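Local coordinates for Non-structural protein 5 (PDB 2WA2), which probably methylates the cap of viral RNA at guanine N7 and at the ribose 2'-O position through its methyltransferase domain, with S-adenosylmethionine as methyl donor, at residues R179-N184 against A210-G215; T172-I177 against M206-R211; K31-Y36 against R223-E228. The protein carries 4 engineered substitutions. All coordinates share one frame; numbering follows the deposited sequence.

From the N terminus, helix 30-38 is the first element to be engaged: interaction 3 joins it to the 223-228 loop and so closes a span of 186 residues that contains much of the methyltransferase sheet. Interactions 1 and 2 are nested inside that span. Both pair helix 163-183 with helix 199-212, and each closes a short loop through strand 188-193; interaction 2 starts earlier on each helix, and the two share A210 and R211. L181 CD1 and M208 CE touch between them, making one continuous interface. Interaction 3 lies on the opposite side of the chain's centre, about 27 Å from interaction 2 and 32 Å from interaction 1, measured between centres.

Interaction 1. Residues R179-N184 against A210-G215; sequences RWLEYN and ARFGGG. Engineered in segment 210-215: A210 (natural residue Arg).
This is a mixed apolar and ionic contact between two helix ends, in which L181 and E182, near the close of helix 163-183, meet F212 and R211, the last two residues of helix 199-212. Its apolar half is a CH-pi contact: CB of L181 sits over the F212 ring, 3.5 Å from the centroid and only 4° off the ring normal. The L181 branch reaches the same ring nearer its root, with CD1 3.5 Å from F212 CD2. On the opposite face lies R211 CB, 3.6 Å above the ring plane, so the phenyl group is held flat between a leucine and the neighbouring arginine stem.

The ionic half lies on the more exposed side, since E182 and R211 are both exposed. The R211 chain folds back at its third torsion (chi3 64°), which brings a face of the guanidinium onto F212 CZ and directs its edge at the glutamate. E182, extended beyond CG, receives one hydrogen bond of a salt bridge, R211 NH2 to E182 OE1 at 2.8 Å. The acceptor lies in the guanidinium plane but is approached from above the carboxylate plane, and the two planes stand 84° apart. OE2 stays 3.8 Å from NH2, so this is a single-pronged bridge.

Behind F212, G213 turns the chain with positive phi and leads to strand 215-217; L181 also touches C187. R211 covers one ring face with its CB, while its guanidinium lies past the ring's outer end; made through one N-H from above the carboxylate, the pairing is probably more electrostatic than directional.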
# COMPACT_ATOMS: atom_id res chain seq x y z
N ARG A 179 7.36 -11.18 -7.98
CA ARG A 179 7.81 -12.55 -7.73
C ARG A 179 6.75 -13.36 -6.98
O ARG A 179 6.50 -14.55 -7.29
CB ARG A 179 9.13 -12.56 -6.95
CG ARG A 179 10.29 -12.02 -7.76
CD ARG A 179 11.49 -11.81 -6.87
NE ARG A 179 12.50 -11.01 -7.56
CZ ARG A 179 13.25 -10.08 -6.99
NH1 ARG A 179 13.11 -9.81 -5.69
NH2 ARG A 179 14.13 -9.42 -7.72
N TRP A 180 6.12 -12.74 -6.00
CA TRP A 180 5.03 -13.39 -5.27
C TRP A 180 3.84 -13.71 -6.19
O TRP A 180 3.28 -14.81 -6.11
CB TRP A 180 4.59 -12.53 -4.10
CG TRP A 180 5.60 -12.58 -2.94
CD1 TRP A 180 6.76 -11.86 -2.79
CD2 TRP A 180 5.50 -13.43 -1.79
NE1 TRP A 180 7.39 -12.21 -1.60
CE2 TRP A 180 6.64 -13.16 -0.97
CE3 TRP A 180 4.57 -14.38 -1.38
CZ2 TRP A 180 6.85 -13.81 0.26
CZ3 TRP A 180 4.78 -15.04 -0.16
CH2 TRP A 180 5.92 -14.75 0.63
N LEU A 181 3.47 -12.76 -7.04
CA LEU A 181 2.34 -12.93 -7.95
C LEU A 181 2.63 -13.98 -9.03
O LEU A 181 1.73 -14.72 -9.43
CB LEU A 181 2.00 -11.58 -8.62
CG LEU A 181 1.55 -10.47 -7.64
CD1 LEU A 181 0.94 -9.24 -8.33
CD2 LEU A 181 0.64 -10.96 -6.53
N GLU A 182 3.87 -14.02 -9.51
CA GLU A 182 4.34 -15.04 -10.45
C GLU A 182 4.26 -16.42 -9.81
O GLU A 182 3.76 -17.34 -10.44
CB GLU A 182 5.78 -14.73 -10.88
CG GLU A 182 6.34 -15.51 -12.08
CD GLU A 182 7.59 -14.84 -12.65
OE1 GLU A 182 7.90 -13.69 -12.23
OE2 GLU A 182 8.27 -15.44 -13.54
N TYR A 183 4.71 -16.53 -8.55
CA TYR A 183 4.69 -17.80 -7.83
C TYR A 183 3.27 -18.28 -7.51
O TYR A 183 2.99 -19.48 -7.57
CB TYR A 183 5.53 -17.69 -6.54
CG TYR A 183 5.76 -19.00 -5.80
CD1 TYR A 183 6.93 -19.75 -6.02
CD2 TYR A 183 4.84 -19.48 -4.86
CE1 TYR A 183 7.15 -20.96 -5.33
CE2 TYR A 183 5.05 -20.69 -4.18
CZ TYR A 183 6.21 -21.42 -4.42
OH TYR A 183 6.42 -22.61 -3.75
N ASN A 184 2.37 -17.35 -7.20
CA ASN A 184 1.03 -17.68 -6.78
C ASN A 184 -0.00 -17.27 -7.83
O ASN A 184 -0.77 -16.34 -7.61
CB ASN A 184 0.70 -17.02 -5.44
CG ASN A 184 1.53 -17.58 -4.31
OD1 ASN A 184 1.39 -18.74 -3.96
ND2 ASN A 184 2.39 -16.74 -3.73
N ALA A 210 -0.66 -5.97 -16.84
CA ALA A 210 -0.60 -6.84 -18.04
C ALA A 210 -0.41 -8.31 -17.66
O ALA A 210 -1.00 -9.20 -18.28
CB ALA A 210 0.52 -6.43 -18.97
N ARG A 211 0.40 -8.55 -16.64
CA ARG A 211 0.72 -9.92 -16.22
C ARG A 211 -0.31 -10.53 -15.29
O ARG A 211 -0.62 -11.73 -15.37
CB ARG A 211 2.11 -9.93 -15.55
CG ARG A 211 3.30 -9.54 -16.46
CD ARG A 211 4.62 -9.47 -15.65
NE ARG A 211 4.93 -10.81 -15.14
CZ ARG A 211 5.88 -11.07 -14.24
NH1 ARG A 211 6.59 -10.07 -13.72
NH2 ARG A 211 6.09 -12.33 -13.87
N PHE A 212 -0.83 -9.71 -14.37
CA PHE A 212 -1.59 -10.18 -13.22
C PHE A 212 -3.00 -9.59 -13.09
O PHE A 212 -3.73 -9.93 -12.15
CB PHE A 212 -0.79 -9.84 -11.94
CG PHE A 212 0.66 -10.29 -11.98
CD1 PHE A 212 1.00 -11.63 -12.22
CD2 PHE A 212 1.69 -9.39 -11.77
CE1 PHE A 212 2.34 -12.06 -12.24
CE2 PHE A 212 3.04 -9.82 -11.79
CZ PHE A 212 3.33 -11.16 -12.03
N GLY A 213 -3.35 -8.65 -13.97
CA GLY A 213 -4.65 -7.94 -13.88
C GLY A 213 -4.67 -6.88 -12.79
O GLY A 213 -3.63 -6.33 -12.43
N GLY A 214 -5.84 -6.58 -12.25
CA GLY A 214 -5.92 -5.61 -11.15
C GLY A 214 -5.90 -4.17 -11.63
O GLY A 214 -6.04 -3.90 -12.83
N GLY A 215 -5.74 -3.23 -10.68
CA GLY A 215 -5.88 -1.81 -10.97
C GLY A 215 -5.27 -1.02 -9.83
O GLY A 215 -4.73 -1.61 -8.88

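Interaction 2. Residues T172-I177 against M206-R211; sequences TVLNVI and MKMQAR. Engineered in segment 206-211: A210 (natural residue Arg).
The backbone carbonyl oxygen of L174 accepts a hydrogen bond from S178 OG and is also touched by the terminal methyl of M208, whose CE comes within 3.6 Å of L174 O. No hydrogen bond crosses between 172-177 and 206-211, and the rest of the contact is apolar, carried within 206-211 by M208 alone. Its chain is extended about CB-CG (chi2 173°) and then bends about CG-SD (chi3 85°), which turns CE aside from the line of the chain, toward L174 O and I177 CG2. SD stays against L174, 3.7 Å from CB and 3.8 Å from CD2. CE meets I177 CG2 at 3.7 Å, the two side chains crossing at about a right angle. CG2 is the I177 branch set anti to the backbone N, whereas the longer CG1 arm leads away from M208.

All three residues are buried. L174 also packs on V201, A204 and L205, earlier on the methionine's own helix, while M208 touches S178. I177 also packs on V152 and C154, and its side chain lies about 10 Å from the bound S-adenosylmethionine. The contact therefore joins helix 199-212 to helix 163-183, which in turn packs on strand 151-154 of the Rossmann-like sheet.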
# COMPACT_ATOMS: atom_id res chain seq x y z
N THR A 172 11.37 -1.14 -5.94
CA THR A 172 11.82 -2.31 -5.21
C THR A 172 10.68 -3.17 -4.71
O THR A 172 10.71 -4.38 -4.87
CB THR A 172 12.75 -1.90 -4.03
OG1 THR A 172 13.93 -1.31 -4.58
CG2 THR A 172 13.14 -3.12 -3.20
N VAL A 173 9.68 -2.55 -4.10
CA VAL A 173 8.47 -3.27 -3.64
C VAL A 173 7.76 -3.98 -4.80
O VAL A 173 7.44 -5.16 -4.70
CB VAL A 173 7.50 -2.33 -2.90
CG1 VAL A 173 6.16 -3.00 -2.61
CG2 VAL A 173 8.14 -1.84 -1.59
N LEU A 174 7.51 -3.25 -5.88
CA LEU A 174 6.82 -3.83 -7.03
C LEU A 174 7.58 -5.04 -7.62
O LEU A 174 6.95 -6.06 -7.94
CB LEU A 174 6.57 -2.77 -8.10
CG LEU A 174 5.59 -1.66 -7.64
CD1 LEU A 174 5.31 -0.68 -8.77
CD2 LEU A 174 4.24 -2.22 -7.05
N ASN A 175 8.90 -4.92 -7.75
CA ASN A 175 9.72 -6.04 -8.20
C ASN A 175 9.59 -7.27 -7.26
O ASN A 175 9.45 -8.42 -7.72
CB ASN A 175 11.18 -5.60 -8.41
CG ASN A 175 12.03 -6.69 -9.00
OD1 ASN A 175 12.93 -7.20 -8.33
ND2 ASN A 175 11.72 -7.10 -10.24
N VAL A 176 9.60 -7.03 -5.96
CA VAL A 176 9.43 -8.11 -4.98
C VAL A 176 8.03 -8.75 -5.11
O VAL A 176 7.88 -9.98 -5.21
CB VAL A 176 9.68 -7.59 -3.55
CG1 VAL A 176 9.29 -8.64 -2.52
CG2 VAL A 176 11.15 -7.16 -3.41
N ILE A 177 7.01 -7.90 -5.10
CA ILE A 177 5.63 -8.37 -5.22
C ILE A 177 5.42 -9.16 -6.52
O ILE A 177 4.73 -10.17 -6.50
CB ILE A 177 4.61 -7.19 -5.10
CG1 ILE A 177 4.62 -6.61 -3.67
CG2 ILE A 177 3.18 -7.60 -5.59
CD1 ILE A 177 4.39 -7.61 -2.52
N MET A 206 1.94 -0.87 -15.13
CA MET A 206 1.26 -1.32 -16.36
C MET A 206 1.68 -2.75 -16.68
O MET A 206 0.87 -3.56 -17.13
CB MET A 206 1.55 -0.40 -17.56
CG MET A 206 0.99 1.05 -17.49
SD MET A 206 -0.79 1.13 -17.17
CE MET A 206 -1.46 0.78 -18.83
N LYS A 207 2.97 -3.04 -16.46
CA LYS A 207 3.49 -4.40 -16.71
C LYS A 207 2.87 -5.40 -15.74
O LYS A 207 2.48 -6.48 -16.14
CB LYS A 207 5.02 -4.46 -16.64
CG LYS A 207 5.61 -5.90 -16.56
CD LYS A 207 7.16 -5.86 -16.52
CE LYS A 207 7.76 -7.26 -16.67
NZ LYS A 207 9.29 -7.20 -16.83
N MET A 208 2.78 -5.04 -14.46
CA MET A 208 2.11 -5.90 -13.47
C MET A 208 0.65 -6.12 -13.82
O MET A 208 0.14 -7.22 -13.72
CB MET A 208 2.21 -5.29 -12.07
CG MET A 208 3.64 -5.44 -11.58
SD MET A 208 3.94 -4.58 -10.03
CE MET A 208 3.42 -5.79 -8.82
N GLN A 209 -0.01 -5.05 -14.26
CA GLN A 209 -1.42 -5.16 -14.63
C GLN A 209 -1.58 -6.09 -15.87
O GLN A 209 -2.57 -6.84 -15.94
CB GLN A 209 -1.99 -3.76 -14.92
CG GLN A 209 -3.48 -3.80 -15.29
CD GLN A 209 -3.98 -2.43 -15.71
OE1 GLN A 209 -3.41 -1.79 -16.58
NE2 GLN A 209 -5.02 -1.97 -15.04
N ALA A 210 -0.66 -5.97 -16.84
CA ALA A 210 -0.60 -6.84 -18.04
C ALA A 210 -0.41 -8.31 -17.66
O ALA A 210 -1.00 -9.20 -18.28
CB ALA A 210 0.52 -6.43 -18.97
N ARG A 211 0.40 -8.55 -16.64
CA ARG A 211 0.72 -9.92 -16.22
C ARG A 211 -0.31 -10.53 -15.29
O ARG A 211 -0.62 -11.73 -15.37
CB ARG A 211 2.11 -9.93 -15.55
CG ARG A 211 3.30 -9.54 -16.46
CD ARG A 211 4.62 -9.47 -15.65
NE ARG A 211 4.93 -10.81 -15.14
CZ ARG A 211 5.88 -11.07 -14.24
NH1 ARG A 211 6.59 -10.07 -13.72
NH2 ARG A 211 6.09 -12.33 -13.87

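Interaction 3. Residues K31-Y36 against R223-E228; sequences KEFMAY and RNSTHE
Y36, N224 and S225 bury the most surface where helix 30-38 meets the 223-228 loop. The N224 amide donates a nearly straight hydrogen bond from ND2 to Y36 O, 2.8 Å long with an N-H...O angle of 170°, the carbonyl oxygen lying close to the amide plane. Its CB, meanwhile, lies over one face of the tyrosine ring, displaced toward the rim and nearest to Y36 CZ at 3.5 Å, in a CH-pi contact. Ring and amide planes are turned 40° against each other. With CG anti to the backbone N (chi1 169°), the Y36 ring swings round to the loop side of its helix, and its hydroxyl is hydrogen-bonded to L250 O.

The amide is gripped at both ends: ND2 is also bonded to R39 O, while OD1 accepts from R253 NH1, which should fix its rotation. Next to it S225 CB comes obliquely to the CE1-CZ side of the F33 ring, 3.5 Å from CZ. N224 and S225 are the central residues of a type I turn from R223 to T226.

Helix 30-38 belongs to the N-terminal extension, and F33 and S225 probably line the cap-binding pocket, as their counterparts do in related flavivirus methyltransferases. The loop ends at E228, whose salt bridges to K70 and K192 are consistent with the K-D-K-E tetrad of 2'-O-methyltransferases, so the contact links pocket and tetrad.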
# COMPACT_ATOMS: atom_id res chain seq x y z
N LYS A 31 2.41 24.63 9.99
CA LYS A 31 0.97 24.96 10.08
C LYS A 31 0.22 24.64 8.77
O LYS A 31 -0.80 23.95 8.80
CB LYS A 31 0.71 26.41 10.52
CG LYS A 31 0.62 26.61 12.04
CD LYS A 31 0.56 28.12 12.37
CE LYS A 31 0.22 28.35 13.84
NZ LYS A 31 0.76 29.66 14.33
N GLU A 32 0.75 25.12 7.65
CA GLU A 32 0.15 24.85 6.34
C GLU A 32 0.04 23.35 6.02
O GLU A 32 -1.01 22.88 5.58
CB GLU A 32 0.95 25.54 5.26
CG GLU A 32 0.92 27.04 5.44
CD GLU A 32 1.89 27.77 4.53
OE1 GLU A 32 2.97 27.23 4.17
OE2 GLU A 32 1.56 28.91 4.15
N PHE A 33 1.13 22.62 6.29
CA PHE A 33 1.20 21.17 6.09
C PHE A 33 0.12 20.47 6.91
O PHE A 33 -0.59 19.61 6.39
CB PHE A 33 2.59 20.65 6.46
CG PHE A 33 2.74 19.15 6.32
CD1 PHE A 33 3.14 18.58 5.11
CD2 PHE A 33 2.47 18.31 7.41
CE1 PHE A 33 3.28 17.18 4.97
CE2 PHE A 33 2.60 16.92 7.29
CZ PHE A 33 3.01 16.36 6.07
N MET A 34 0.01 20.83 8.19
CA MET A 34 -0.97 20.16 9.06
C MET A 34 -2.42 20.41 8.62
O MET A 34 -3.23 19.49 8.62
CB MET A 34 -0.72 20.51 10.55
CG MET A 34 0.58 19.88 11.14
SD MET A 34 0.52 18.06 11.11
CE MET A 34 2.19 17.52 10.78
N ALA A 35 -2.73 21.65 8.24
CA ALA A 35 -4.04 22.01 7.69
C ALA A 35 -4.27 21.31 6.34
O ALA A 35 -5.35 20.79 6.09
CB ALA A 35 -4.15 23.52 7.51
N TYR A 36 -3.26 21.32 5.47
CA TYR A 36 -3.44 20.76 4.13
C TYR A 36 -3.74 19.25 4.17
O TYR A 36 -4.61 18.74 3.43
CB TYR A 36 -2.20 21.01 3.25
CG TYR A 36 -2.24 20.20 1.96
CD1 TYR A 36 -3.22 20.44 1.02
CD2 TYR A 36 -1.29 19.22 1.68
CE1 TYR A 36 -3.29 19.71 -0.15
CE2 TYR A 36 -1.32 18.49 0.50
CZ TYR A 36 -2.33 18.75 -0.41
OH TYR A 36 -2.43 18.08 -1.59
N ARG A 223 -4.14 10.61 3.65
CA ARG A 223 -3.95 12.05 3.85
C ARG A 223 -3.44 12.74 2.58
O ARG A 223 -2.82 12.11 1.72
CB ARG A 223 -2.98 12.31 5.00
CG ARG A 223 -3.48 11.84 6.37
CD ARG A 223 -2.56 12.46 7.41
NE ARG A 223 -2.81 11.98 8.76
CZ ARG A 223 -1.98 11.19 9.44
NH1 ARG A 223 -0.83 10.78 8.90
NH2 ARG A 223 -2.30 10.80 10.67
N ASN A 224 -3.68 14.03 2.48
CA ASN A 224 -3.30 14.73 1.25
C ASN A 224 -1.78 14.86 1.13
O ASN A 224 -1.27 15.12 0.04
CB ASN A 224 -3.93 16.11 1.17
CG ASN A 224 -5.47 16.07 1.13
OD1 ASN A 224 -6.07 15.20 0.50
ND2 ASN A 224 -6.09 17.04 1.81
N SER A 225 -1.08 14.66 2.25
CA SER A 225 0.39 14.72 2.28
C SER A 225 1.09 13.45 1.76
O SER A 225 2.32 13.35 1.79
CB SER A 225 0.83 14.97 3.74
OG SER A 225 0.12 14.07 4.56
N THR A 226 0.30 12.46 1.30
CA THR A 226 0.88 11.32 0.61
C THR A 226 0.10 11.06 -0.68
O THR A 226 -1.11 11.19 -0.67
CB THR A 226 0.88 10.03 1.48
OG1 THR A 226 1.32 8.94 0.68
CG2 THR A 226 -0.53 9.72 2.06
N HIS A 227 0.81 10.71 -1.75
CA HIS A 227 0.20 10.36 -3.03
C HIS A 227 0.02 8.84 -3.10
O HIS A 227 -0.23 8.32 -4.19
CB HIS A 227 1.11 10.83 -4.15
CG HIS A 227 0.40 11.19 -5.43
ND1 HIS A 227 -0.34 10.27 -6.15
CD2 HIS A 227 0.36 12.34 -6.13
CE1 HIS A 227 -0.81 10.85 -7.24
NE2 HIS A 227 -0.39 12.11 -7.26
N GLU A 228 0.12 8.14 -1.95
CA GLU A 228 0.01 6.65 -1.93
C GLU A 228 -1.26 6.17 -2.62
O GLU A 228 -2.35 6.73 -2.45
CB GLU A 228 0.06 6.05 -0.51
CG GLU A 228 -1.19 6.41 0.31
CD GLU A 228 -1.04 6.14 1.79
OE1 GLU A 228 0.08 5.84 2.23
OE2 GLU A 228 -2.06 6.25 2.52